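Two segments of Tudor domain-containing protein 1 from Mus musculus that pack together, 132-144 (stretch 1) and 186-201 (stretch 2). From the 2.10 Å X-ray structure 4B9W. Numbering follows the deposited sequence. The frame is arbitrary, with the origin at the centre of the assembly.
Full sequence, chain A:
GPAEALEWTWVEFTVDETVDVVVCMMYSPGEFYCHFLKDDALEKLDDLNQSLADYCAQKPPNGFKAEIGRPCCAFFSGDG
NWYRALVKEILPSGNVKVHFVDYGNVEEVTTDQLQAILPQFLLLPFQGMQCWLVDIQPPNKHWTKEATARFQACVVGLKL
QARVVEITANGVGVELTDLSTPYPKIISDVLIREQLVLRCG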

# COMPACT_ATOMS: atom_id res chain seq x y z
N TRP A 132 7.47 -13.21 3.36
CA TRP A 132 7.63 -12.74 4.75
C TRP A 132 8.29 -13.83 5.50
O TRP A 132 8.17 -14.96 5.12
N LEU A 133 9.04 -13.51 6.55
CA LEU A 133 9.65 -14.56 7.37
C LEU A 133 8.57 -15.14 8.27
O LEU A 133 7.74 -14.41 8.79
N VAL A 134 8.56 -16.45 8.45
CA VAL A 134 7.56 -17.04 9.34
C VAL A 134 8.05 -17.01 10.79
O VAL A 134 9.25 -16.86 11.06
N ASP A 135 7.09 -17.14 11.69
CA ASP A 135 7.34 -17.38 13.12
C ASP A 135 7.93 -16.17 13.87
O ASP A 135 8.50 -16.33 14.96
N ILE A 136 7.76 -14.97 13.31
CA ILE A 136 8.11 -13.71 14.00
C ILE A 136 7.06 -12.60 13.84
O ILE A 136 6.21 -12.66 12.97
N GLN A 137 7.15 -11.59 14.69
CA GLN A 137 6.24 -10.45 14.69
C GLN A 137 6.98 -9.24 15.31
O GLN A 137 7.93 -9.42 16.07
N PRO A 138 6.56 -8.00 14.97
CA PRO A 138 7.21 -6.82 15.58
C PRO A 138 6.97 -6.75 17.09
O PRO A 138 5.93 -7.19 17.55
N PRO A 139 7.94 -6.23 17.85
CA PRO A 139 7.74 -6.12 19.31
C PRO A 139 6.51 -5.30 19.68
O PRO A 139 5.74 -5.70 20.54
N ASN A 140 6.32 -4.16 19.02
CA ASN A 140 5.08 -3.42 19.15
C ASN A 140 4.25 -3.72 17.90
O ASN A 140 4.04 -4.90 17.60
N LYS A 141 3.81 -2.74 17.13
CA LYS A 141 2.91 -3.06 16.01
C LYS A 141 3.54 -2.80 14.64
O LYS A 141 2.89 -2.96 13.62
N HIS A 142 4.80 -2.41 14.62
CA HIS A 142 5.43 -1.95 13.39
C HIS A 142 6.82 -2.45 13.38
O HIS A 142 7.48 -2.45 14.41
N TRP A 143 7.27 -2.88 12.21
CA TRP A 143 8.67 -3.23 12.01
C TRP A 143 9.56 -2.02 12.16
O TRP A 143 9.38 -1.03 11.45
N THR A 144 10.52 -2.08 13.08
CA THR A 144 11.46 -0.97 13.27
C THR A 144 12.48 -0.92 12.12
O THR A 144 12.72 -1.94 11.48
N ILE A 186 19.93 -19.38 10.36
CA ILE A 186 18.51 -19.14 10.10
C ILE A 186 18.23 -17.70 10.49
O ILE A 186 18.41 -17.30 11.67
N ILE A 187 17.77 -16.93 9.50
CA ILE A 187 17.77 -15.49 9.65
C ILE A 187 16.87 -15.06 10.82
O ILE A 187 17.26 -14.23 11.66
N SER A 188 15.69 -15.67 10.94
CA SER A 188 14.79 -15.41 12.09
C SER A 188 15.49 -15.57 13.46
O SER A 188 15.29 -14.74 14.36
N ASP A 189 16.31 -16.61 13.62
CA ASP A 189 17.09 -16.80 14.83
C ASP A 189 17.85 -15.56 15.18
O ASP A 189 17.84 -15.12 16.33
N VAL A 190 18.52 -15.00 14.18
CA VAL A 190 19.31 -13.79 14.34
C VAL A 190 18.45 -12.68 14.89
O VAL A 190 18.80 -12.09 15.92
N LEU A 191 17.32 -12.41 14.23
CA LEU A 191 16.42 -11.32 14.64
C LEU A 191 15.78 -11.53 16.03
O LEU A 191 15.54 -10.56 16.76
N ILE A 192 15.47 -12.78 16.37
CA ILE A 192 14.89 -13.08 17.68
C ILE A 192 15.95 -12.92 18.76
O ILE A 192 15.75 -12.21 19.73
N ARG A 193 17.09 -13.58 18.56
CA ARG A 193 18.21 -13.54 19.50
C ARG A 193 18.60 -12.10 19.83
O ARG A 193 18.86 -11.77 20.98
N GLU A 194 18.62 -11.24 18.80
CA GLU A 194 19.06 -9.86 18.96
C GLU A 194 17.96 -8.95 19.53
O GLU A 194 18.18 -7.74 19.65
N GLN A 195 16.80 -9.51 19.85
CA GLN A 195 15.70 -8.77 20.50
C GLN A 195 15.00 -7.78 19.55
O GLN A 195 14.24 -6.94 20.00
N LEU A 196 15.24 -7.92 18.25
CA LEU A 196 14.70 -7.00 17.26
C LEU A 196 13.29 -7.39 16.82
O LEU A 196 12.55 -6.55 16.29
N VAL A 197 12.91 -8.65 17.04
CA VAL A 197 11.56 -9.13 16.72
C VAL A 197 11.13 -10.17 17.76
O VAL A 197 11.95 -10.66 18.53
N LEU A 198 9.85 -10.47 17.80
CA LEU A 198 9.32 -11.39 18.79
C LEU A 198 8.89 -12.67 18.10
O LEU A 198 8.46 -12.61 16.96
N ARG A 199 9.00 -13.79 18.82
CA ARG A 199 8.45 -15.07 18.37
C ARG A 199 6.98 -14.94 18.04
O ARG A 199 6.26 -14.18 18.67
N CYS A 200 6.53 -15.70 17.06
CA CYS A 200 5.12 -15.71 16.70
C CYS A 200 4.65 -17.12 16.40
O CYS A 200 5.37 -17.91 15.79
N GLY A 201 3.43 -17.43 16.82
CA GLY A 201 2.84 -18.76 16.65
C GLY A 201 2.95 -19.63 17.90
O GLY A 201 3.75 -19.39 18.81
OXT GLY A 201 2.22 -20.62 18.03

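Two antiparallel residue pairs, Ile136 with Arg199 and Gln137 with Leu198, set the register of this contact, which buries 719 Å² in all. Gln137 N donates to Leu198 O (2.8 Å) and Leu198 N to Gln137 O (2.8 Å, 172° at the hydrogen); Cys200 N reaches Asp135 O at 2.9 Å.

The apolar side chains fill the space between this ladder and the helix of residues 187-193. Ile136 is the central bump. Its CA-to-CB bond points away overall, yet the p, t rotamer leaves its branches within reach of the other stretch: Ile136 CG2 lies 3.8 Å from Ile192 CD1, 3.7 Å from Val197 CG2 and 4.1 Å from Ser188 CB, a hollow lined by helix and loop, while Ile136 CD1 approaches Leu191 CD1 at 4.4 Å. Leu133 (m, t) points toward the helix, and its CD1 sits 4.1 Å from Leu191 CD1 and 4.4 Å from Ile187 CG2, so the tip of Leu191 (m, t) meets both stretch 1 side chains. Val197 (m) is likewise shared: Val197 CG2 lies 3.7 Å from Ile136 CG2, and Val197 CG1 lies 3.7 Å from Trp143 CZ3, near the ring plane and therefore at the edge.

Around the exposed margin, Gln137 (p, t) and Leu198 (m, t) project from the same sheet face, with Gln137 CG 3.8 Å from Leu198 CB. With chi2 at t, Gln137 NE2 donates to Arg199 O, a 2.8 Å hydrogen bond with 157° at the hydrogen. Cys200 (t) points toward stretch 1 and rests its CB 3.5 Å from Ile136 C. Pro139 packs against the segment before Leu198, placing CD 3.5 Å from Leu196 O and CA 4.0 Å from Leu198 CG.

Ser188 (p) adds a solvent link: a water donates to Val134 O at 2.8 Å and makes a weak 3.3 Å bond with Ser188 OG.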

# COMPACT_ATOMS: atom_id res chain seq x y z
CB TRP A 132 6.30 -12.39 5.40
CG TRP A 132 5.20 -13.41 5.21
CD1 TRP A 132 4.87 -14.49 6.04
CD2 TRP A 132 4.23 -13.44 4.12
NE1 TRP A 132 3.79 -15.17 5.52
CE2 TRP A 132 3.37 -14.59 4.38
CE3 TRP A 132 3.99 -12.64 3.00
CZ2 TRP A 132 2.33 -14.92 3.52
CZ3 TRP A 132 2.93 -12.98 2.15
CH2 TRP A 132 2.12 -14.10 2.41
CB LEU A 133 10.78 -14.00 8.24
CG LEU A 133 12.06 -13.52 7.53
CD1 LEU A 133 13.06 -13.04 8.57
CD2 LEU A 133 12.66 -14.60 6.66
CB VAL A 134 7.17 -18.46 8.92
CG1 VAL A 134 6.49 -18.43 7.56
CG2 VAL A 134 8.38 -19.39 8.96
CB ASP A 135 8.21 -18.64 13.36
CG ASP A 135 7.59 -19.94 12.80
OD1 ASP A 135 6.38 -19.98 12.48
OD2 ASP A 135 8.35 -20.92 12.68
CB ILE A 136 9.47 -13.17 13.52
CG1 ILE A 136 9.43 -12.89 12.00
CG2 ILE A 136 10.60 -14.13 13.88
CD1 ILE A 136 10.45 -11.89 11.54
CB GLN A 137 4.98 -10.78 15.52
CG GLN A 137 5.25 -11.07 17.00
CD GLN A 137 4.00 -11.46 17.77
OE1 GLN A 137 2.93 -10.89 17.55
NE2 GLN A 137 4.11 -12.45 18.66
CB PRO A 138 6.53 -5.64 14.87
CG PRO A 138 5.33 -6.19 14.17
CD PRO A 138 5.57 -7.64 13.93
CB PRO A 139 9.01 -5.42 19.80
CG PRO A 139 10.05 -5.77 18.78
CD PRO A 139 9.33 -5.90 17.46
CB ASN A 140 5.34 -1.94 19.44
CG ASN A 140 4.63 -1.47 20.70
OD1 ASN A 140 3.72 -0.64 20.65
ND2 ASN A 140 5.03 -2.02 21.84
CB LYS A 141 1.58 -2.31 16.15
CG LYS A 141 1.66 -1.05 16.99
CD LYS A 141 0.33 -0.30 17.03
CE LYS A 141 0.52 1.08 17.65
NZ LYS A 141 1.53 1.86 16.88
CB HIS A 142 5.43 -0.42 13.34
CG HIS A 142 4.05 0.21 13.28
ND1 HIS A 142 3.28 0.15 12.17
CD2 HIS A 142 3.32 0.92 14.24
CE1 HIS A 142 2.11 0.79 12.41
NE2 HIS A 142 2.14 1.26 13.67
CB TRP A 143 8.85 -3.82 10.61
CG TRP A 143 8.03 -5.05 10.37
CD1 TRP A 143 6.93 -5.19 9.54
CD2 TRP A 143 8.23 -6.39 10.96
NE1 TRP A 143 6.45 -6.47 9.57
CE2 TRP A 143 7.18 -7.24 10.39
CE3 TRP A 143 9.13 -6.94 11.86
CZ2 TRP A 143 7.07 -8.58 10.74
CZ3 TRP A 143 9.00 -8.28 12.19
CH2 TRP A 143 7.99 -9.08 11.64
CB THR A 144 12.22 -1.11 14.60
OG1 THR A 144 12.93 -2.36 14.62
CG2 THR A 144 11.25 -1.03 15.79
CB ILE A 186 17.60 -20.10 10.89
CG1 ILE A 186 17.98 -21.55 10.59
CG2 ILE A 186 16.12 -19.82 10.55
CD1 ILE A 186 17.01 -22.60 11.12
CB ILE A 187 17.40 -14.80 8.31
CG1 ILE A 187 18.31 -15.28 7.15
CG2 ILE A 187 17.44 -13.29 8.47
CD1 ILE A 187 19.79 -15.26 7.43
CB SER A 188 13.54 -16.31 12.02
OG SER A 188 13.85 -17.69 12.22
CB ASP A 189 18.13 -17.93 14.69
CG ASP A 189 18.87 -18.21 16.02
OD1 ASP A 189 18.23 -18.69 16.98
OD2 ASP A 189 20.09 -17.93 16.11
CB VAL A 190 19.91 -13.32 13.00
CG1 VAL A 190 20.71 -12.05 13.18
CG2 VAL A 190 20.75 -14.44 12.37
CB LEU A 191 15.32 -11.11 13.59
CG LEU A 191 15.75 -10.72 12.17
CD1 LEU A 191 14.52 -10.35 11.33
CD2 LEU A 191 16.77 -9.60 12.15
CB ILE A 192 14.28 -14.50 17.75
CG1 ILE A 192 13.16 -14.64 16.72
CG2 ILE A 192 13.77 -14.78 19.17
CD1 ILE A 192 12.80 -16.06 16.38
CB ARG A 193 19.44 -14.27 18.92
CG ARG A 193 20.26 -14.98 19.96
CD ARG A 193 21.75 -15.06 19.60
NE ARG A 193 22.59 -15.10 20.81
CZ ARG A 193 23.92 -15.21 20.82
NH1 ARG A 193 24.61 -15.31 19.69
NH2 ARG A 193 24.57 -15.23 21.98
CB GLU A 194 19.49 -9.29 17.61
CG GLU A 194 20.53 -10.12 16.88
CD GLU A 194 21.87 -9.46 16.79
OE1 GLU A 194 22.23 -8.74 17.74
OE2 GLU A 194 22.55 -9.67 15.77
CB GLN A 195 16.19 -8.01 21.75
CG GLN A 195 17.21 -8.73 22.62
CD GLN A 195 16.56 -9.64 23.62
OE1 GLN A 195 16.66 -10.86 23.51
NE2 GLN A 195 15.88 -9.06 24.61
CB LEU A 196 15.60 -6.96 16.04
CG LEU A 196 17.05 -6.61 16.32
CD1 LEU A 196 17.83 -6.62 15.02
CD2 LEU A 196 17.15 -5.25 17.01
CB VAL A 197 11.47 -9.73 15.30
CG1 VAL A 197 12.05 -8.78 14.26
CG2 VAL A 197 12.17 -11.07 15.25
CB LEU A 198 8.12 -10.79 19.52
CG LEU A 198 8.39 -9.82 20.66
CD1 LEU A 198 7.08 -9.60 21.40
CD2 LEU A 198 9.48 -10.36 21.59
CB ARG A 199 8.59 -16.16 19.46
CG ARG A 199 10.00 -16.59 19.79
CD ARG A 199 9.99 -17.81 20.71
NE ARG A 199 9.52 -19.03 20.03
CZ ARG A 199 10.28 -19.96 19.45
NH1 ARG A 199 11.60 -19.87 19.44
NH2 ARG A 199 9.71 -21.00 18.85
CB CYS A 200 4.85 -14.80 15.51
SG CYS A 200 3.08 -14.64 15.22
O HOH W 1 11.55 -18.01 9.86